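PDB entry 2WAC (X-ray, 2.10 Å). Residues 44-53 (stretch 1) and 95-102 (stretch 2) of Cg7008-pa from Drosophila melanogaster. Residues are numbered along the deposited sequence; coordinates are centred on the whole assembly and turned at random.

Stretch 1, residues 44-53: PPIAGSYTPK
Stretch 2 95-102: PTNRLAAL

Residues 44-53 form an extended segment without regular helix or strand, interrupted by a type II beta turn from Ile46 to Ser49. It packs against residues 95-102, in which a short 3-10 segment at Thr96 and Asn97 leads into a strand that includes Leu99 and Ala100. The contact buries 455 Å² in total, and no direct hydrogen bond crosses it. In register, the CA atoms of Gly48 and Asn97 lie 4.1 Å apart, those of Tyr50 and Ala100 5.8 Å, and those of Thr51 and Thr96 5.9 Å.

The turn brings the closest pair of CA atoms together, those of Gly48 and Asn97. Ala47 (phi/psi -62/130) and Gly48 (91/-2) occupy its central positions; at the angles of Gly48 a CB would be jammed against the carbonyl oxygen of Ala47, which by itself calls for glycine. Ser49 adopts the p rotamer (chi1 60°), which turns OG back to donate a hydrogen bond to Ile46 O at 2.6 Å, reinforcing the weak backbone bond from Ser49 N to Ile46 O at 3.3 Å. The CA-to-CB bonds of Ile46 (m, m) and Ser49 point away from the second stretch. Asn97, p with chi2 35°, has a sideways CA-to-CB bond and its end leads away, so it meets the turn through CB and its backbone carbonyl: Asn97 CB is 3.5 Å from Gly48 N, and Asn97 O is 3.6 Å from Ala47 CB.

Tyr50 contributes the largest covered area. Its backbone is extended (-119/134), CB points toward the second stretch, and the t rotamer (chi1 -176°, chi2 87°) sets one ring face against the strand backbone, with the long axis of the ring running across the strand. Ala100 C and Ala101 N lie over one face, with Ala101 N 3.8 Å from Tyr50 CD1. Tyr50 CD2 reaches Leu99 CB at 4.0 Å and Tyr50 CE1 reaches Ala101 CB at 4.1 Å, so the ring spans apolar side chains two residues apart. The CA-to-CB bond of Ala100 points away overall, yet its CB still touches Pro45 CG at 3.8 Å.

Pro52, with a C-gamma endo ring, has its CA-to-CB bond pointing toward the second stretch. Leu99, in the m, t rotamer (chi1 -53°, chi2 177°), extends CD1 to within 3.5 Å of Pro52 CG. Thr96 is p (chi1 57°), placing CG2 3.7 Å from Pro52 CD while OG1 engages solvent. The 3-10 segment is held by backbone bonds from Arg98 N to Pro95 O (3.1 Å) and from Leu99 N to Thr96 O (3.0 Å).

Water replaces direct polar pairing. Tyr50 O and Thr96 O, both acceptors, stand 3.5 Å apart. Water 3 donates to Tyr50 O at 2.7 Å and hydrogen-bonds Thr96 OG1 at 2.7 Å; water 4 joins Thr96 OG1 (3.0 Å) to Thr51 OG1 (2.9 Å), the latter on a t side chain (chi1 -165°). Water 2 accepts from Tyr50 N at 3.1 Å and lies 3.0 Å from Leu99 O, while water 1 lies 2.7 Å from Leu99 O and 3.1 Å from Ile46 O.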

ATOM      1  N   PRO A  44     -14.001 -26.612   7.333  1.00 28.91           N
ATOM      2  CA  PRO A  44     -12.715 -26.439   6.656  1.00 29.05           C
ATOM      3  C   PRO A  44     -12.758 -27.031   5.249  1.00 29.24           C
ATOM      4  O   PRO A  44     -13.274 -28.139   5.073  1.00 29.21           O
ATOM      5  CB  PRO A  44     -11.730 -27.226   7.537  1.00 29.05           C
ATOM      6  CG  PRO A  44     -12.482 -27.589   8.782  1.00 28.97           C
ATOM      7  CD  PRO A  44     -13.922 -27.609   8.414  1.00 28.85           C
ATOM      8  N   PRO A  45     -12.219 -26.305   4.253  1.00 29.43           N
ATOM      9  CA  PRO A  45     -12.313 -26.775   2.869  1.00 29.59           C
ATOM     10  C   PRO A  45     -11.371 -27.945   2.585  1.00 29.75           C
ATOM     11  O   PRO A  45     -10.422 -28.177   3.341  1.00 29.76           O
ATOM     12  CB  PRO A  45     -11.904 -25.553   2.035  1.00 29.54           C
ATOM     13  CG  PRO A  45     -11.577 -24.461   3.002  1.00 29.53           C
ATOM     14  CD  PRO A  45     -11.471 -25.041   4.363  1.00 29.44           C
ATOM     15  N   ILE A  46     -11.645 -28.670   1.504  1.00 29.94           N
ATOM     16  CA  ILE A  46     -10.817 -29.801   1.090  1.00 30.10           C
ATOM     17  C   ILE A  46      -9.673 -29.314   0.200  1.00 30.23           C
ATOM     18  O   ILE A  46      -9.907 -28.750  -0.873  1.00 30.28           O
ATOM     19  CB  ILE A  46     -11.659 -30.891   0.364  1.00 30.13           C
ATOM     20  CG1 ILE A  46     -12.764 -31.441   1.284  1.00 30.25           C
ATOM     21  CG2 ILE A  46     -10.767 -32.017  -0.187  1.00 30.15           C
ATOM     22  CD1 ILE A  46     -12.273 -32.146   2.555  1.00 30.29           C
ATOM     23  N   ALA A  47      -8.441 -29.525   0.661  1.00 30.32           N
ATOM     24  CA  ALA A  47      -7.249 -29.083  -0.064  1.00 30.40           C
ATOM     25  C   ALA A  47      -7.123 -29.762  -1.430  1.00 30.42           C
ATOM     26  O   ALA A  47      -7.235 -30.986  -1.539  1.00 30.38           O
ATOM     27  CB  ALA A  47      -5.996 -29.319   0.774  1.00 30.38           C
ATOM     28  N   GLY A  48      -6.911 -28.953  -2.465  1.00 30.48           N
ATOM     29  CA  GLY A  48      -6.704 -29.452  -3.825  1.00 30.51           C
ATOM     30  C   GLY A  48      -7.958 -29.593  -4.670  1.00 30.54           C
ATOM     31  O   GLY A  48      -7.879 -29.976  -5.841  1.00 30.65           O
ATOM     32  N   SER A  49      -9.116 -29.295  -4.082  1.00 30.45           N
ATOM     33  CA  SER A  49     -10.395 -29.413  -4.788  1.00 30.32           C
ATOM     34  C   SER A  49     -10.756 -28.146  -5.571  1.00 30.21           C
ATOM     35  O   SER A  49     -11.693 -28.149  -6.373  1.00 30.28           O
ATOM     36  CB  SER A  49     -11.520 -29.789  -3.817  1.00 30.34           C
ATOM     37  OG  SER A  49     -11.677 -28.812  -2.805  1.00 30.23           O
ATOM     38  N   TYR A  50     -10.003 -27.074  -5.334  1.00 29.93           N
ATOM     39  CA  TYR A  50     -10.210 -25.800  -6.020  1.00 29.60           C
ATOM     40  C   TYR A  50      -8.975 -25.396  -6.826  1.00 29.21           C
ATOM     41  O   TYR A  50      -7.844 -25.489  -6.340  1.00 29.20           O
ATOM     42  CB  TYR A  50     -10.572 -24.704  -5.006  1.00 29.73           C
ATOM     43  CG  TYR A  50     -10.903 -23.350  -5.611  1.00 30.08           C
ATOM     44  CD1 TYR A  50     -12.198 -23.051  -6.035  1.00 30.61           C
ATOM     45  CD2 TYR A  50      -9.923 -22.367  -5.746  1.00 30.34           C
ATOM     46  CE1 TYR A  50     -12.508 -21.809  -6.590  1.00 30.66           C
ATOM     47  CE2 TYR A  50     -10.221 -21.123  -6.299  1.00 30.62           C
ATOM     48  CZ  TYR A  50     -11.515 -20.851  -6.718  1.00 30.85           C
ATOM     49  OH  TYR A  50     -11.818 -19.624  -7.265  1.00 31.05           O
ATOM     50  N   THR A  51      -9.207 -24.965  -8.063  1.00 28.62           N
ATOM     51  CA  THR A  51      -8.185 -24.305  -8.870  1.00 28.09           C
ATOM     52  C   THR A  51      -8.795 -23.029  -9.467  1.00 27.54           C
ATOM     53  O   THR A  51      -9.934 -23.051  -9.946  1.00 27.56           O
ATOM     54  CB  THR A  51      -7.570 -25.244  -9.956  1.00 28.17           C
ATOM     55  OG1 THR A  51      -6.359 -24.672 -10.475  1.00 28.31           O
ATOM     56  CG2 THR A  51      -8.543 -25.509 -11.096  1.00 28.23           C
ATOM     57  N   PRO A  52      -8.055 -21.909  -9.407  1.00 26.92           N
ATOM     58  CA  PRO A  52      -8.613 -20.627  -9.820  1.00 26.38           C
ATOM     59  C   PRO A  52      -8.353 -20.248 -11.276  1.00 25.83           C
ATOM     60  O   PRO A  52      -7.462 -20.804 -11.923  1.00 25.75           O
ATOM     61  CB  PRO A  52      -7.899 -19.638  -8.898  1.00 26.42           C
ATOM     62  CG  PRO A  52      -6.591 -20.314  -8.533  1.00 26.74           C
ATOM     63  CD  PRO A  52      -6.669 -21.764  -8.927  1.00 26.86           C
ATOM     64  N   LYS A  53      -9.162 -19.318 -11.779  1.00 25.15           N
ATOM     65  CA  LYS A  53      -8.848 -18.571 -12.989  1.00 24.43           C
ATOM     66  C   LYS A  53      -8.239 -17.254 -12.530  1.00 23.95           C
ATOM     67  O   LYS A  53      -8.529 -16.798 -11.422  1.00 23.72           O
ATOM     68  CB  LYS A  53     -10.114 -18.290 -13.805  1.00 24.47           C
ATOM     69  CG  LYS A  53     -10.792 -19.523 -14.389  1.00 24.64           C
ATOM     70  CD  LYS A  53     -12.010 -19.137 -15.221  1.00 25.06           C
ATOM     71  CE  LYS A  53     -12.727 -20.364 -15.758  1.00 25.15           C
ATOM     72  NZ  LYS A  53     -13.911 -19.993 -16.591  1.00 25.67           N
ATOM     73  N   PRO A  95       0.789 -22.355  -3.321  1.00 22.96           N
ATOM     74  CA  PRO A  95       0.077 -23.475  -3.959  1.00 22.85           C
ATOM     75  C   PRO A  95      -1.442 -23.272  -3.988  1.00 22.89           C
ATOM     76  O   PRO A  95      -2.017 -22.731  -3.034  1.00 22.81           O
ATOM     77  CB  PRO A  95       0.436 -24.677  -3.079  1.00 23.03           C
ATOM     78  CG  PRO A  95       1.719 -24.303  -2.428  1.00 23.06           C
ATOM     79  CD  PRO A  95       1.629 -22.817  -2.198  1.00 22.88           C
ATOM     80  N   THR A  96      -2.072 -23.698  -5.081  1.00 22.71           N
ATOM     81  CA  THR A  96      -3.520 -23.550  -5.266  1.00 22.67           C
ATOM     82  C   THR A  96      -4.341 -24.424  -4.312  1.00 22.79           C
ATOM     83  O   THR A  96      -5.532 -24.171  -4.114  1.00 22.66           O
ATOM     84  CB  THR A  96      -3.949 -23.840  -6.723  1.00 22.58           C
ATOM     85  OG1 THR A  96      -3.519 -25.154  -7.094  1.00 22.54           O
ATOM     86  CG2 THR A  96      -3.340 -22.827  -7.680  1.00 22.55           C
ATOM     87  N   ASN A  97      -3.713 -25.442  -3.722  1.00 23.06           N
ATOM     88  CA  ASN A  97      -4.383 -26.246  -2.695  1.00 23.56           C
ATOM     89  C   ASN A  97      -4.609 -25.501  -1.368  1.00 23.72           C
ATOM     90  O   ASN A  97      -5.261 -26.020  -0.463  1.00 23.92           O
ATOM     91  CB  ASN A  97      -3.715 -27.627  -2.494  1.00 23.65           C
ATOM     92  CG  ASN A  97      -2.275 -27.540  -2.003  1.00 23.84           C
ATOM     93  OD1 ASN A  97      -1.910 -26.655  -1.232  1.00 24.70           O
ATOM     94  ND2 ASN A  97      -1.455 -28.490  -2.438  1.00 24.36           N
ATOM     95  N   ARG A  98      -4.076 -24.282  -1.275  1.00 24.00           N
ATOM     96  CA  ARG A  98      -4.331 -23.394  -0.136  1.00 24.20           C
ATOM     97  C   ARG A  98      -5.347 -22.305  -0.494  1.00 24.55           C
ATOM     98  O   ARG A  98      -5.500 -21.311   0.225  1.00 24.52           O
ATOM     99  CB  ARG A  98      -3.025 -22.778   0.372  1.00 24.10           C
ATOM    100  CG  ARG A  98      -2.122 -23.766   1.091  1.00 23.58           C
ATOM    101  CD  ARG A  98      -0.819 -23.124   1.527  1.00 22.63           C
ATOM    102  NE  ARG A  98      -0.988 -22.237   2.680  1.00 21.37           N
ATOM    103  CZ  ARG A  98      -0.814 -22.600   3.949  1.00 20.73           C
ATOM    104  NH1 ARG A  98      -0.467 -23.844   4.261  1.00 19.86           N
ATOM    105  NH2 ARG A  98      -0.990 -21.710   4.913  1.00 19.65           N
ATOM    106  N   LEU A  99      -6.035 -22.508  -1.615  1.00 24.94           N
ATOM    107  CA  LEU A  99      -7.105 -21.619  -2.049  1.00 25.52           C
ATOM    108  C   LEU A  99      -8.440 -22.343  -2.001  1.00 26.00           C
ATOM    109  O   LEU A  99      -8.518 -23.539  -2.290  1.00 26.08           O
ATOM    110  CB  LEU A  99      -6.844 -21.097  -3.467  1.00 25.39           C
ATOM    111  CG  LEU A  99      -5.491 -20.438  -3.768  1.00 25.43           C
ATOM    112  CD1 LEU A  99      -5.391 -20.059  -5.235  1.00 24.97           C
ATOM    113  CD2 LEU A  99      -5.242 -19.223  -2.890  1.00 24.66           C
ATOM    114  N   ALA A 100      -9.484 -21.610  -1.632  1.00 26.73           N
ATOM    115  CA  ALA A 100     -10.841 -22.140  -1.628  1.00 27.38           C
ATOM    116  C   ALA A 100     -11.800 -21.094  -2.175  1.00 27.93           C
ATOM    117  O   ALA A 100     -11.467 -19.905  -2.235  1.00 27.88           O
ATOM    118  CB  ALA A 100     -11.244 -22.553  -0.221  1.00 27.39           C
ATOM    119  N   ALA A 101     -12.985 -21.539  -2.587  1.00 28.61           N
ATOM    120  CA  ALA A 101     -14.040 -20.622  -2.997  1.00 29.26           C
ATOM    121  C   ALA A 101     -14.451 -19.778  -1.797  1.00 29.70           C
ATOM    122  O   ALA A 101     -14.698 -20.306  -0.708  1.00 29.89           O
ATOM    123  CB  ALA A 101     -15.234 -21.388  -3.553  1.00 29.20           C
ATOM    124  N   LEU A 102     -14.486 -18.464  -1.997  1.00 30.24           N
ATOM    125  CA  LEU A 102     -14.965 -17.539  -0.982  1.00 30.69           C
ATOM    126  C   LEU A 102     -16.492 -17.549  -0.996  1.00 31.04           C
ATOM    127  O   LEU A 102     -17.099 -17.356  -2.054  1.00 31.05           O
ATOM    128  CB  LEU A 102     -14.425 -16.127  -1.248  1.00 30.72           C
ATOM    129  CG  LEU A 102     -14.621 -15.016  -0.208  1.00 30.64           C
ATOM    130  CD1 LEU A 102     -13.886 -15.312   1.096  1.00 30.52           C
ATOM    131  CD2 LEU A 102     -14.160 -13.689  -0.778  1.00 30.50           C
TER
HETATM  132  O   HOH W   1      -9.558 -25.631  -1.021  1.00 27.82           O
HETATM  133  O   HOH W   2      -7.748 -26.223  -3.392  1.00 35.71           O
HETATM  134  O   HOH W   3      -5.487 -26.859  -6.210  1.00 20.09           O
HETATM  135  O   HOH W   4      -3.687 -25.635 -10.005  1.00 23.54           O